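Local coordinates for protein putative acyl-CoA thioester hydrolase YbhC (PDB 3GRH) that is an outer-membrane lipoprotein and putative thioesterase of the pectinesterase family that neither binds pectin nor has pectinesterase activity, at residues A[27-32]-A[404-409]; A[70-75]-A[131-136]; A[75-80]-A[108-113]; A[320-325]-A[353-358]. One frame throughout, in Å; residues are numbered along the deposited sequence.

Overall arrangement
All four contacts lie on one parallel sheet of the beta-helix, and they fall into two pairs at its ends. Contacts 2 and 3 share Pro75, have centres about 7 Å apart, and involve strands 77-79, 108-112 and 130-134, which open the sheet. Contacts 4 and 1, with centres about 11 Å apart, involve strands 321-324, 351-355 and 403-407, which close it. From contact 1 to contact 3 the centres are about 43 Å apart. Along the chain, contact 1 brings the N-terminal region to the last strand and so encloses the other three, contact 3 falls within contact 2, and contact 4 follows both. Loop 70-75 thus packs on the third strand, the N-terminal region on the last.

Contact 1. Residues A[27-32]-A[404-409]; sequences SDQTAP and MWEYNN
The backbone oxygen of Asn409 is gripped from two directions: Ser27 OG donates to it at 2.6 Å, and a water held by Asp28 N gives it a second hydrogen bond. Ser27 reaches over because its OG stands anti to its own nitrogen (chi1 165°), and a small hydroxyl suits the place because it also accepts from Gln29 N, 3.1 Å from OG, closing an ST turn. Gln29 then uses both halves of its amide. Its OE1 takes the Asn409 N-H at 3.0 Å, the donor lying above the carbonyl plane, while NE2 points almost straight at Glu406 OE1, 2.9 Å away, and also bonds to Ser414 O. The bond to Glu406 lies in the amide plane but meets the carboxylate from above, the two planes being 73° apart. In the right-handed parallel beta-helix of this family, strand 403-407 is the last of the long parallel sheet, and the N-terminal loop meets its end. Glu406 forms a salt bridge through OE2 with Arg37, which probably favours its charged form. Asn408, in a left-handed backbone conformation that asparagine tolerates well, turns the chain and bonds through ND2 to Asp356. A second water joins Gln29 O to Asn408 N.

Contact 2. Residues A[70-75]-A[131-136]; sequences TLPAQP and TLYGTG
One face of the Tyr133 ring is covered by Leu71, whose CD2 sits over the ring centre, 3.8 Å from the centroid of Tyr133 and 14° off the normal, a CH-pi contact. The other methyl of the fork, Leu71 CD1, lies towards one side of the ring, 3.6 Å from Tyr133 CD1. Both branches of the leucine touch the tyrosine, and Leu71 CD2 also comes near Thr131 CG2. At the far end of the ring two prolines close round the hydroxyl: Pro75 CB is 3.4 Å from Tyr133 OH, and Pro72 CD is 4.0 Å from the same oxygen. The ring extends to them from strand 130-134 because its CG lies between the backbone nitrogen and the carbonyl carbon (chi1 65°). Rigid prolines, which carry no N-H, suit a loop that makes no hydrogen bond to this strand. Thr131 turns its hydroxyl to Gln204 and Arg107. Replacing Tyr133 with a serine would remove the platform under Leu71, and would probably open a gap between the two prolines and the strand. With no hydrogen bond across it, the contact fastens the irregular 70-75 loop to the beta-helix through apolar surfaces.

Contact 3. Residues A[75-80]-A[108-113]; sequences PDFVVG and QYIAVM
Val79, Phe77 and Ala111 bury the largest shares of the surface where strands 77-79 and 108-112 run parallel, their axes 24° apart. Val79 sets its CG2 methyl against Ile110 CG2 at 3.8 Å, with its CB near Val112 CG1; valine suits the strand because branching at CB favours an extended backbone. Phe77 emerges on the same face. Its CG, beside the backbone nitrogen (chi1 -57°), brings Phe77 CD2 to 4.0 Å from Ile110 CG1, and the ring turns an edge to Gln108, whose OE1 lies in the ring plane 3.6 Å from Phe77 CE2. Gln108 has its amide engaged further out, with Ala99 O and Lys102. Ala111 points to the other face, where its short CB meets Pro75 CG at 3.9 Å and allows that ring to lie close. The main chains are zipped by Ala111 N to Phe77 O and Val79 N to Ala111 O, both 2.9 Å, and Met113 N continues to Val79 O. At the start, Tyr109 O takes N-H groups from both Asp76 and Phe77. Asp76 answers with its side chain: the anti lone pair of OD2 receives Tyr109 N at 2.9 Å, standing in for a strand carbonyl. With an alanine in place of Asp76 the carboxylate is gone, and Tyr109 N would probably be left without this acceptor. Helix 92-100 joins the strands as a beta-alpha-beta crossover and packs its Ala95, Ala98 and Ala99 on the Phe77, Val79 and Ile110 face; strand 130-134 continues the sheet beyond 108-112.

Contact 4. Residues A[320-325]-A[353-358]; sequences GFLAVN and VIRDSA
Ala323 is held between two residues of the parallel neighbour strand: its N donates to Val353 O at 2.9 Å, and its O accepts from Arg355 N at 2.8 Å. On the face of Leu322 and Val324, aliphatic groups lie side by side. Leu322 CD1 touches Val353 CG1 at 3.8 Å and also approaches Arg355 CD, so the arginine stem serves as hydrocarbon. Val324 CB rests 4.0 Å from Arg355 CG, which its chi1 of 60° places between the backbone nitrogen and the carbonyl carbon. Beyond the strands, Asn325 and Asp356 have positive phi values, easier for asparagine, and less so aspartate, than for most residues; such short turns recall the T2 turns of pectin-acting parallel beta-helices. Ser357 OG donates to Arg355 O at 2.9 Å. The same oxygen accepts from Asn325 N. Further out, Arg355 NE, with its partner near the guanidinium plane, forms a salt bridge to Asp356 OD2 at 2.9 Å, its NH1 bonds to Phe48 O, and Asp356 OD1 accepts from Asn408. On the opposite face, small Ala323 packs against Phe309 and Phe328, and the Phe321 side chain lies about 9 Å from that of Asp280, the predicted nucleophile.

Contact 1. Residues A[27-32]-A[404-409]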
loop_
_atom_site.group_PDB
_atom_site.type_symbol
_atom_site.label_atom_id
_atom_site.label_comp_id
_atom_site.label_asym_id
_atom_site.label_seq_id
_atom_site.Cartn_x
_atom_site.Cartn_y
_atom_site.Cartn_z
ATOM N N SER A 27 5.265 -26.823 -2.853
ATOM C CA SER A 27 5.329 -25.987 -1.672
ATOM C C SER A 27 5.174 -26.995 -0.579
ATOM O O SER A 27 4.437 -28.007 -0.724
ATOM C CB SER A 27 4.150 -24.998 -1.681
ATOM O OG SER A 27 3.939 -24.374 -0.416
ATOM N N ASP A 28 5.871 -26.792 0.522
ATOM C CA ASP A 28 5.629 -27.702 1.617
ATOM C C ASP A 28 4.518 -27.242 2.524
ATOM O O ASP A 28 4.329 -27.841 3.592
ATOM C CB ASP A 28 6.906 -27.983 2.421
ATOM C CG ASP A 28 6.972 -29.426 2.933
ATOM O OD1 ASP A 28 6.177 -29.796 3.845
ATOM O OD2 ASP A 28 7.828 -30.192 2.433
ATOM N N GLN A 29 3.778 -26.186 2.149
ATOM C CA GLN A 29 2.725 -25.665 2.988
ATOM C C GLN A 29 1.435 -26.449 2.742
ATOM O O GLN A 29 0.953 -26.540 1.609
ATOM C CB GLN A 29 2.482 -24.178 2.674
ATOM C CG GLN A 29 3.630 -23.290 2.969
ATOM C CD GLN A 29 3.230 -21.844 3.004
ATOM O OE1 GLN A 29 2.467 -21.402 2.132
ATOM N NE2 GLN A 29 3.799 -21.070 3.936
ATOM N N THR A 30 0.928 -27.070 3.801
ATOM C CA THR A 30 -0.212 -28.018 3.688
ATOM C C THR A 30 -1.310 -27.547 4.610
ATOM O O THR A 30 -1.026 -27.198 5.756
ATOM C CB THR A 30 0.169 -29.512 3.926
ATOM O OG1 THR A 30 -0.104 -29.912 5.267
ATOM C CG2 THR A 30 1.645 -29.834 3.577
ATOM N N ALA A 31 -2.522 -27.442 4.059
ATOM C CA ALA A 31 -3.701 -27.037 4.793
ATOM C C ALA A 31 -4.065 -28.115 5.847
ATOM O O ALA A 31 -3.948 -29.315 5.600
ATOM C CB ALA A 31 -4.851 -26.815 3.869
ATOM N N PRO A 32 -4.590 -27.700 7.011
ATOM C CA PRO A 32 -4.997 -26.354 7.355
ATOM C C PRO A 32 -3.975 -25.473 8.004
ATOM O O PRO A 32 -4.334 -24.333 8.340
ATOM C CB PRO A 32 -6.120 -26.620 8.321
ATOM C CG PRO A 32 -5.620 -27.771 9.078
ATOM C CD PRO A 32 -4.923 -28.643 8.085
ATOM N N MET A 404 -5.632 -13.784 8.329
ATOM C CA MET A 404 -4.309 -13.741 7.700
ATOM C C MET A 404 -3.894 -15.170 7.316
ATOM O O MET A 404 -3.742 -16.075 8.154
ATOM C CB MET A 404 -3.375 -12.984 8.685
ATOM C CG MET A 404 -4.029 -11.721 9.004
ATOM S SD MET A 404 -3.703 -11.053 10.520
ATOM C CE MET A 404 -2.538 -10.042 9.789
ATOM N N TRP A 405 -3.742 -15.355 6.013
ATOM C CA TRP A 405 -3.613 -16.673 5.408
ATOM C C TRP A 405 -2.512 -16.810 4.367
ATOM O O TRP A 405 -2.114 -15.806 3.792
ATOM C CB TRP A 405 -4.881 -17.028 4.642
ATOM C CG TRP A 405 -6.186 -16.708 5.306
ATOM C CD1 TRP A 405 -6.892 -15.623 5.103
ATOM C CD2 TRP A 405 -6.912 -17.491 6.289
ATOM N NE1 TRP A 405 -8.073 -15.661 5.851
ATOM C CE2 TRP A 405 -8.069 -16.769 6.628
ATOM C CE3 TRP A 405 -6.683 -18.699 6.929
ATOM C CZ2 TRP A 405 -9.012 -17.251 7.541
ATOM C CZ3 TRP A 405 -7.618 -19.168 7.839
ATOM C CH2 TRP A 405 -8.753 -18.488 8.127
ATOM N N GLU A 406 -2.019 -18.051 4.195
ATOM C CA GLU A 406 -1.037 -18.352 3.191
ATOM C C GLU A 406 -1.510 -19.485 2.355
ATOM O O GLU A 406 -2.292 -20.301 2.792
ATOM C CB GLU A 406 0.250 -18.743 3.813
ATOM C CG GLU A 406 0.981 -17.576 4.456
ATOM C CD GLU A 406 2.232 -18.028 5.017
ATOM O OE1 GLU A 406 3.286 -18.257 4.290
ATOM O OE2 GLU A 406 2.124 -18.313 6.211
ATOM N N TYR A 407 -1.069 -19.518 1.126
ATOM C CA TYR A 407 -1.297 -20.634 0.194
ATOM C C TYR A 407 -0.161 -20.824 -0.807
ATOM O O TYR A 407 0.245 -19.872 -1.473
ATOM C CB TYR A 407 -2.579 -20.399 -0.584
ATOM C CG TYR A 407 -2.914 -21.460 -1.594
ATOM C CD1 TYR A 407 -3.286 -22.712 -1.198
ATOM C CD2 TYR A 407 -2.885 -21.173 -2.964
ATOM C CE1 TYR A 407 -3.622 -23.669 -2.105
ATOM C CE2 TYR A 407 -3.165 -22.149 -3.874
ATOM C CZ TYR A 407 -3.577 -23.377 -3.427
ATOM O OH TYR A 407 -3.879 -24.341 -4.364
ATOM N N ASN A 408 0.432 -22.028 -0.821
ATOM C CA ASN A 408 1.407 -22.363 -1.888
ATOM C C ASN A 408 2.648 -21.441 -1.954
ATOM O O ASN A 408 3.149 -21.105 -3.026
ATOM C CB ASN A 408 0.696 -22.368 -3.234
ATOM C CG ASN A 408 1.451 -23.156 -4.257
ATOM O OD1 ASN A 408 2.016 -24.213 -3.951
ATOM N ND2 ASN A 408 1.509 -22.652 -5.494
ATOM N N ASN A 409 3.172 -21.095 -0.790
ATOM C CA ASN A 409 4.394 -20.280 -0.759
ATOM C C ASN A 409 5.605 -21.177 -0.709
ATOM O O ASN A 409 5.510 -22.360 -0.345
ATOM C CB ASN A 409 4.377 -19.291 0.371
ATOM C CG ASN A 409 3.214 -18.315 0.294
ATOM O OD1 ASN A 409 2.566 -17.987 1.323
ATOM N ND2 ASN A 409 2.999 -17.759 -0.845
HETATM O O HOH W 1 7.508 -24.465 0.644
HETATM O O HOH W 2 -0.298 -24.635 0.057
#

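Contact 2. Residues A[70-75]-A[131-136]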
loop_
_atom_site.group_PDB
_atom_site.type_symbol
_atom_site.label_atom_id
_atom_site.label_comp_id
_atom_site.label_asym_id
_atom_site.label_seq_id
_atom_site.Cartn_x
_atom_site.Cartn_y
_atom_site.Cartn_z
ATOM N N THR A 70 -0.630 2.704 -20.350
ATOM C CA THR A 70 -0.189 2.921 -21.722
ATOM C C THR A 70 0.266 4.328 -21.857
ATOM O O THR A 70 -0.484 5.212 -21.502
ATOM C CB THR A 70 -1.357 2.825 -22.719
ATOM O OG1 THR A 70 -2.040 1.588 -22.546
ATOM C CG2 THR A 70 -0.849 2.956 -24.166
ATOM N N LEU A 71 1.481 4.550 -22.293
ATOM C CA LEU A 71 1.929 5.935 -22.362
ATOM C C LEU A 71 1.667 6.529 -23.726
ATOM O O LEU A 71 1.757 5.841 -24.731
ATOM C CB LEU A 71 3.403 5.972 -22.061
ATOM C CG LEU A 71 3.762 5.496 -20.644
ATOM C CD1 LEU A 71 5.272 5.803 -20.520
ATOM C CD2 LEU A 71 2.909 6.078 -19.454
ATOM N N PRO A 72 1.365 7.826 -23.755
ATOM C CA PRO A 72 0.962 8.532 -24.952
ATOM C C PRO A 72 2.185 8.879 -25.729
ATOM O O PRO A 72 3.287 8.899 -25.180
ATOM C CB PRO A 72 0.335 9.803 -24.349
ATOM C CG PRO A 72 1.210 10.091 -23.191
ATOM C CD PRO A 72 1.428 8.724 -22.586
ATOM N N ALA A 73 2.016 9.238 -26.996
ATOM C CA ALA A 73 3.159 9.639 -27.774
ATOM C C ALA A 73 3.690 10.972 -27.299
ATOM O O ALA A 73 4.904 11.223 -27.336
ATOM C CB ALA A 73 2.786 9.657 -29.242
ATOM N N GLN A 74 2.784 11.801 -26.763
ATOM C CA GLN A 74 3.125 13.088 -26.187
ATOM C C GLN A 74 2.458 13.298 -24.835
ATOM O O GLN A 74 1.253 13.165 -24.711
ATOM C CB GLN A 74 2.714 14.247 -27.115
ATOM C CG GLN A 74 3.738 14.499 -28.214
ATOM C CD GLN A 74 4.973 15.210 -27.673
ATOM O OE1 GLN A 74 4.878 16.262 -27.018
ATOM N NE2 GLN A 74 6.137 14.622 -27.911
ATOM N N PRO A 75 3.232 13.621 -23.804
ATOM C CA PRO A 75 2.481 13.909 -22.584
ATOM C C PRO A 75 1.782 15.258 -22.558
ATOM O O PRO A 75 2.065 16.132 -23.359
ATOM C CB PRO A 75 3.552 13.886 -21.512
ATOM C CG PRO A 75 4.827 14.193 -22.263
ATOM C CD PRO A 75 4.687 13.671 -23.623
ATOM N N THR A 131 -2.269 10.222 -14.827
ATOM C CA THR A 131 -1.101 9.294 -14.934
ATOM C C THR A 131 0.156 10.064 -14.740
ATOM O O THR A 131 0.401 11.016 -15.425
ATOM C CB THR A 131 -1.084 8.577 -16.258
ATOM O OG1 THR A 131 -2.304 7.816 -16.403
ATOM C CG2 THR A 131 0.117 7.635 -16.351
ATOM N N LEU A 132 0.977 9.669 -13.781
ATOM C CA LEU A 132 2.270 10.314 -13.525
ATOM C C LEU A 132 3.350 9.265 -13.726
ATOM O O LEU A 132 3.271 8.192 -13.128
ATOM C CB LEU A 132 2.297 10.840 -12.090
ATOM C CG LEU A 132 3.529 11.554 -11.645
ATOM C CD1 LEU A 132 3.652 12.899 -12.327
ATOM C CD2 LEU A 132 3.496 11.707 -10.135
ATOM N N TYR A 133 4.332 9.557 -14.562
ATOM C CA TYR A 133 5.325 8.583 -14.892
ATOM C C TYR A 133 6.676 9.190 -15.052
ATOM O O TYR A 133 6.796 10.322 -15.538
ATOM C CB TYR A 133 4.925 7.846 -16.142
ATOM C CG TYR A 133 4.849 8.612 -17.428
ATOM C CD1 TYR A 133 5.887 8.605 -18.353
ATOM C CD2 TYR A 133 3.692 9.319 -17.753
ATOM C CE1 TYR A 133 5.767 9.290 -19.508
ATOM C CE2 TYR A 133 3.605 10.032 -18.887
ATOM C CZ TYR A 133 4.611 9.973 -19.784
ATOM O OH TYR A 133 4.556 10.650 -20.973
ATOM N N GLY A 134 7.658 8.430 -14.614
ATOM C CA GLY A 134 9.046 8.819 -14.807
ATOM C C GLY A 134 9.556 8.464 -16.135
ATOM O O GLY A 134 9.138 7.436 -16.718
ATOM N N THR A 135 10.544 9.236 -16.562
ATOM C CA THR A 135 11.174 8.973 -17.889
ATOM C C THR A 135 12.640 8.577 -17.795
ATOM O O THR A 135 13.360 8.520 -18.841
ATOM C CB THR A 135 10.956 10.135 -18.814
ATOM O OG1 THR A 135 11.722 11.242 -18.353
ATOM C CG2 THR A 135 9.478 10.476 -18.960
ATOM N N GLY A 136 13.070 8.186 -16.610
ATOM C CA GLY A 136 14.419 7.672 -16.403
ATOM C C GLY A 136 14.557 6.225 -16.891
ATOM O O GLY A 136 13.523 5.553 -17.159
#

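Contact 3. Residues A[75-80]-A[108-113]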
loop_
_atom_site.group_PDB
_atom_site.type_symbol
_atom_site.label_atom_id
_atom_site.label_comp_id
_atom_site.label_asym_id
_atom_site.label_seq_id
_atom_site.Cartn_x
_atom_site.Cartn_y
_atom_site.Cartn_z
ATOM N N PRO A 75 3.232 13.621 -23.804
ATOM C CA PRO A 75 2.481 13.909 -22.584
ATOM C C PRO A 75 1.782 15.258 -22.558
ATOM O O PRO A 75 2.065 16.132 -23.359
ATOM C CB PRO A 75 3.552 13.886 -21.512
ATOM C CG PRO A 75 4.827 14.193 -22.263
ATOM C CD PRO A 75 4.687 13.671 -23.623
ATOM N N ASP A 76 0.841 15.400 -21.631
ATOM C CA ASP A 76 0.135 16.653 -21.452
ATOM C C ASP A 76 0.993 17.676 -20.745
ATOM O O ASP A 76 0.889 18.879 -21.060
ATOM C CB ASP A 76 -1.165 16.439 -20.684
ATOM C CG ASP A 76 -2.148 15.580 -21.454
ATOM O OD1 ASP A 76 -2.724 16.097 -22.430
ATOM O OD2 ASP A 76 -2.365 14.400 -21.124
ATOM N N PHE A 77 1.777 17.204 -19.789
ATOM C CA PHE A 77 2.656 18.034 -18.985
ATOM C C PHE A 77 3.973 17.324 -18.767
ATOM O O PHE A 77 4.057 16.100 -18.785
ATOM C CB PHE A 77 2.028 18.295 -17.628
ATOM C CG PHE A 77 0.686 18.927 -17.714
ATOM C CD1 PHE A 77 0.592 20.282 -17.931
ATOM C CD2 PHE A 77 -0.466 18.173 -17.681
ATOM C CE1 PHE A 77 -0.658 20.913 -18.077
ATOM C CE2 PHE A 77 -1.697 18.781 -17.798
ATOM C CZ PHE A 77 -1.797 20.140 -17.995
ATOM N N VAL A 78 5.030 18.150 -18.666
ATOM C CA VAL A 78 6.363 17.656 -18.392
ATOM C C VAL A 78 7.004 18.381 -17.224
ATOM O O VAL A 78 7.165 19.598 -17.298
ATOM C CB VAL A 78 7.304 17.792 -19.567
ATOM C CG1 VAL A 78 8.615 17.138 -19.198
ATOM C CG2 VAL A 78 6.709 17.109 -20.816
ATOM N N VAL A 79 7.449 17.640 -16.208
ATOM C CA VAL A 79 8.075 18.217 -15.038
ATOM C C VAL A 79 9.545 17.950 -15.162
ATOM O O VAL A 79 9.973 16.822 -15.498
ATOM C CB VAL A 79 7.515 17.592 -13.749
ATOM C CG1 VAL A 79 8.189 18.204 -12.573
ATOM C CG2 VAL A 79 6.000 17.742 -13.614
ATOM N N GLY A 80 10.363 18.974 -14.914
ATOM C CA GLY A 80 11.769 18.836 -15.111
ATOM C C GLY A 80 12.483 20.034 -14.578
ATOM O O GLY A 80 11.866 20.951 -14.041
ATOM N N GLN A 108 -5.178 12.456 -18.115
ATOM C CA GLN A 108 -4.039 13.314 -18.388
ATOM C C GLN A 108 -2.786 12.696 -17.940
ATOM O O GLN A 108 -2.796 12.006 -16.930
ATOM C CB GLN A 108 -4.199 14.643 -17.730
ATOM C CG GLN A 108 -5.421 15.250 -18.226
ATOM C CD GLN A 108 -5.623 16.561 -17.703
ATOM O OE1 GLN A 108 -5.079 17.528 -18.224
ATOM N NE2 GLN A 108 -6.460 16.649 -16.698
ATOM N N TYR A 109 -1.736 12.902 -18.723
ATOM C CA TYR A 109 -0.450 12.281 -18.524
ATOM C C TYR A 109 0.608 13.318 -18.210
ATOM O O TYR A 109 0.754 14.281 -18.956
ATOM C CB TYR A 109 -0.049 11.552 -19.794
ATOM C CG TYR A 109 -0.926 10.376 -20.105
ATOM C CD1 TYR A 109 -0.580 9.133 -19.679
ATOM C CD2 TYR A 109 -2.062 10.533 -20.894
ATOM C CE1 TYR A 109 -1.374 8.063 -19.952
ATOM C CE2 TYR A 109 -2.864 9.418 -21.200
ATOM C CZ TYR A 109 -2.492 8.209 -20.669
ATOM O OH TYR A 109 -3.171 7.023 -20.916
ATOM N N ILE A 110 1.322 13.095 -17.105
ATOM C CA ILE A 110 2.351 13.981 -16.621
ATOM C C ILE A 110 3.632 13.198 -16.605
ATOM O O ILE A 110 3.777 12.229 -15.878
ATOM C CB ILE A 110 2.051 14.506 -15.209
ATOM C CG1 ILE A 110 0.762 15.269 -15.211
ATOM C CG2 ILE A 110 3.233 15.421 -14.734
ATOM C CD1 ILE A 110 0.169 15.567 -13.793
ATOM N N ALA A 111 4.559 13.579 -17.462
ATOM C CA ALA A 111 5.905 12.948 -17.507
ATOM C C ALA A 111 6.803 13.663 -16.550
ATOM O O ALA A 111 6.730 14.888 -16.477
ATOM C CB ALA A 111 6.487 12.997 -18.939
ATOM N N VAL A 112 7.644 12.930 -15.834
ATOM C CA VAL A 112 8.589 13.531 -14.898
ATOM C C VAL A 112 10.021 13.108 -15.316
ATOM O O VAL A 112 10.341 11.938 -15.428
ATOM C CB VAL A 112 8.318 13.114 -13.442
ATOM C CG1 VAL A 112 9.285 13.928 -12.578
ATOM C CG2 VAL A 112 6.879 13.381 -12.999
ATOM N N MET A 113 10.859 14.110 -15.607
ATOM C CA MET A 113 12.219 13.904 -16.039
ATOM C C MET A 113 13.073 13.475 -14.863
ATOM O O MET A 113 12.792 13.788 -13.722
ATOM C CB MET A 113 12.800 15.189 -16.627
ATOM C CG MET A 113 12.162 15.535 -17.919
ATOM S SD MET A 113 12.917 16.904 -18.718
ATOM C CE MET A 113 14.585 16.304 -19.058
#

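Contact 4. Residues A[320-325]-A[353-358]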
loop_
_atom_site.group_PDB
_atom_site.type_symbol
_atom_site.label_atom_id
_atom_site.label_comp_id
_atom_site.label_asym_id
_atom_site.label_seq_id
_atom_site.Cartn_x
_atom_site.Cartn_y
_atom_site.Cartn_z
ATOM N N GLY A 320 -9.227 -7.802 1.761
ATOM C CA GLY A 320 -8.232 -6.864 2.111
ATOM C C GLY A 320 -7.056 -6.844 1.152
ATOM O O GLY A 320 -7.218 -6.389 0.052
ATOM N N PHE A 321 -5.977 -7.479 1.555
ATOM C CA PHE A 321 -4.748 -7.511 0.782
ATOM C C PHE A 321 -4.487 -8.821 0.150
ATOM O O PHE A 321 -4.670 -9.846 0.821
ATOM C CB PHE A 321 -3.541 -7.108 1.616
ATOM C CG PHE A 321 -3.590 -5.737 2.239
ATOM C CD1 PHE A 321 -4.376 -4.733 1.787
ATOM C CD2 PHE A 321 -2.714 -5.455 3.219
ATOM C CE1 PHE A 321 -4.406 -3.444 2.424
ATOM C CE2 PHE A 321 -2.764 -4.207 3.884
ATOM C CZ PHE A 321 -3.563 -3.217 3.477
ATOM N N LEU A 322 -4.007 -8.863 -1.110
ATOM C CA LEU A 322 -3.602 -10.132 -1.709
ATOM C C LEU A 322 -2.216 -9.922 -2.234
ATOM O O LEU A 322 -2.026 -8.955 -2.956
ATOM C CB LEU A 322 -4.464 -10.486 -2.919
ATOM C CG LEU A 322 -4.088 -11.688 -3.709
ATOM C CD1 LEU A 322 -4.196 -12.910 -2.763
ATOM C CD2 LEU A 322 -5.058 -11.809 -4.924
ATOM N N ALA A 323 -1.247 -10.748 -1.830
ATOM C CA ALA A 323 0.095 -10.711 -2.422
ATOM C C ALA A 323 0.228 -12.012 -3.177
ATOM O O ALA A 323 0.069 -13.093 -2.593
ATOM C CB ALA A 323 1.104 -10.628 -1.308
ATOM N N VAL A 324 0.464 -11.910 -4.474
ATOM C CA VAL A 324 0.565 -13.070 -5.400
ATOM C C VAL A 324 1.833 -12.997 -6.175
ATOM O O VAL A 324 2.233 -11.939 -6.635
ATOM C CB VAL A 324 -0.748 -13.175 -6.262
ATOM C CG1 VAL A 324 -0.975 -11.945 -7.035
ATOM C CG2 VAL A 324 -0.692 -14.374 -7.156
ATOM N N ASN A 325 2.574 -14.073 -6.271
ATOM C CA ASN A 325 3.720 -14.186 -7.118
ATOM C C ASN A 325 4.757 -13.075 -6.739
ATOM O O ASN A 325 5.411 -12.444 -7.615
ATOM C CB ASN A 325 3.301 -14.040 -8.584
ATOM C CG ASN A 325 2.330 -15.121 -9.069
ATOM O OD1 ASN A 325 1.565 -14.911 -9.998
ATOM N ND2 ASN A 325 2.384 -16.244 -8.465
ATOM N N VAL A 353 -4.035 -12.345 2.286
ATOM C CA VAL A 353 -3.601 -13.639 1.753
ATOM C C VAL A 353 -2.283 -13.464 1.042
ATOM O O VAL A 353 -2.168 -12.601 0.192
ATOM C CB VAL A 353 -4.640 -14.212 0.790
ATOM C CG1 VAL A 353 -4.135 -15.409 0.047
ATOM C CG2 VAL A 353 -5.924 -14.580 1.504
ATOM N N ILE A 354 -1.305 -14.269 1.372
ATOM C CA ILE A 354 -0.053 -14.341 0.656
ATOM C C ILE A 354 0.016 -15.668 -0.035
ATOM O O ILE A 354 -0.070 -16.708 0.613
ATOM C CB ILE A 354 1.150 -14.161 1.607
ATOM C CG1 ILE A 354 1.146 -12.823 2.284
ATOM C CG2 ILE A 354 2.486 -14.265 0.775
ATOM C CD1 ILE A 354 2.243 -12.723 3.392
ATOM N N ARG A 355 0.043 -15.637 -1.366
ATOM C CA ARG A 355 0.010 -16.850 -2.183
ATOM C C ARG A 355 1.048 -16.902 -3.245
ATOM O O ARG A 355 1.455 -15.883 -3.779
ATOM C CB ARG A 355 -1.358 -17.111 -2.799
ATOM C CG ARG A 355 -1.847 -16.050 -3.683
ATOM C CD ARG A 355 -3.265 -16.369 -4.217
ATOM N NE ARG A 355 -3.257 -17.583 -5.052
ATOM C CZ ARG A 355 -4.333 -18.312 -5.352
ATOM N NH1 ARG A 355 -5.539 -17.948 -5.035
ATOM N NH2 ARG A 355 -4.130 -19.384 -6.141
ATOM N N ASP A 356 1.489 -18.098 -3.551
ATOM C CA ASP A 356 2.362 -18.307 -4.664
ATOM C C ASP A 356 3.652 -17.421 -4.652
ATOM O O ASP A 356 4.162 -17.008 -5.711
ATOM C CB ASP A 356 1.600 -18.117 -5.987
ATOM C CG ASP A 356 0.305 -18.908 -6.046
ATOM O OD1 ASP A 356 0.344 -20.139 -5.815
ATOM O OD2 ASP A 356 -0.785 -18.283 -6.340
ATOM N N SER A 357 4.140 -17.153 -3.456
ATOM C CA SER A 357 5.187 -16.215 -3.212
ATOM C C SER A 357 6.415 -16.835 -2.576
ATOM O O SER A 357 6.348 -17.869 -1.946
ATOM C CB SER A 357 4.673 -15.080 -2.343
ATOM O OG SER A 357 3.747 -14.287 -3.112
ATOM N N ALA A 358 7.562 -16.194 -2.770
ATOM C CA ALA A 358 8.820 -16.674 -2.216
ATOM C C ALA A 358 9.020 -15.895 -0.904
ATOM O O ALA A 358 9.032 -14.667 -0.934
ATOM C CB ALA A 358 9.985 -16.376 -3.180
#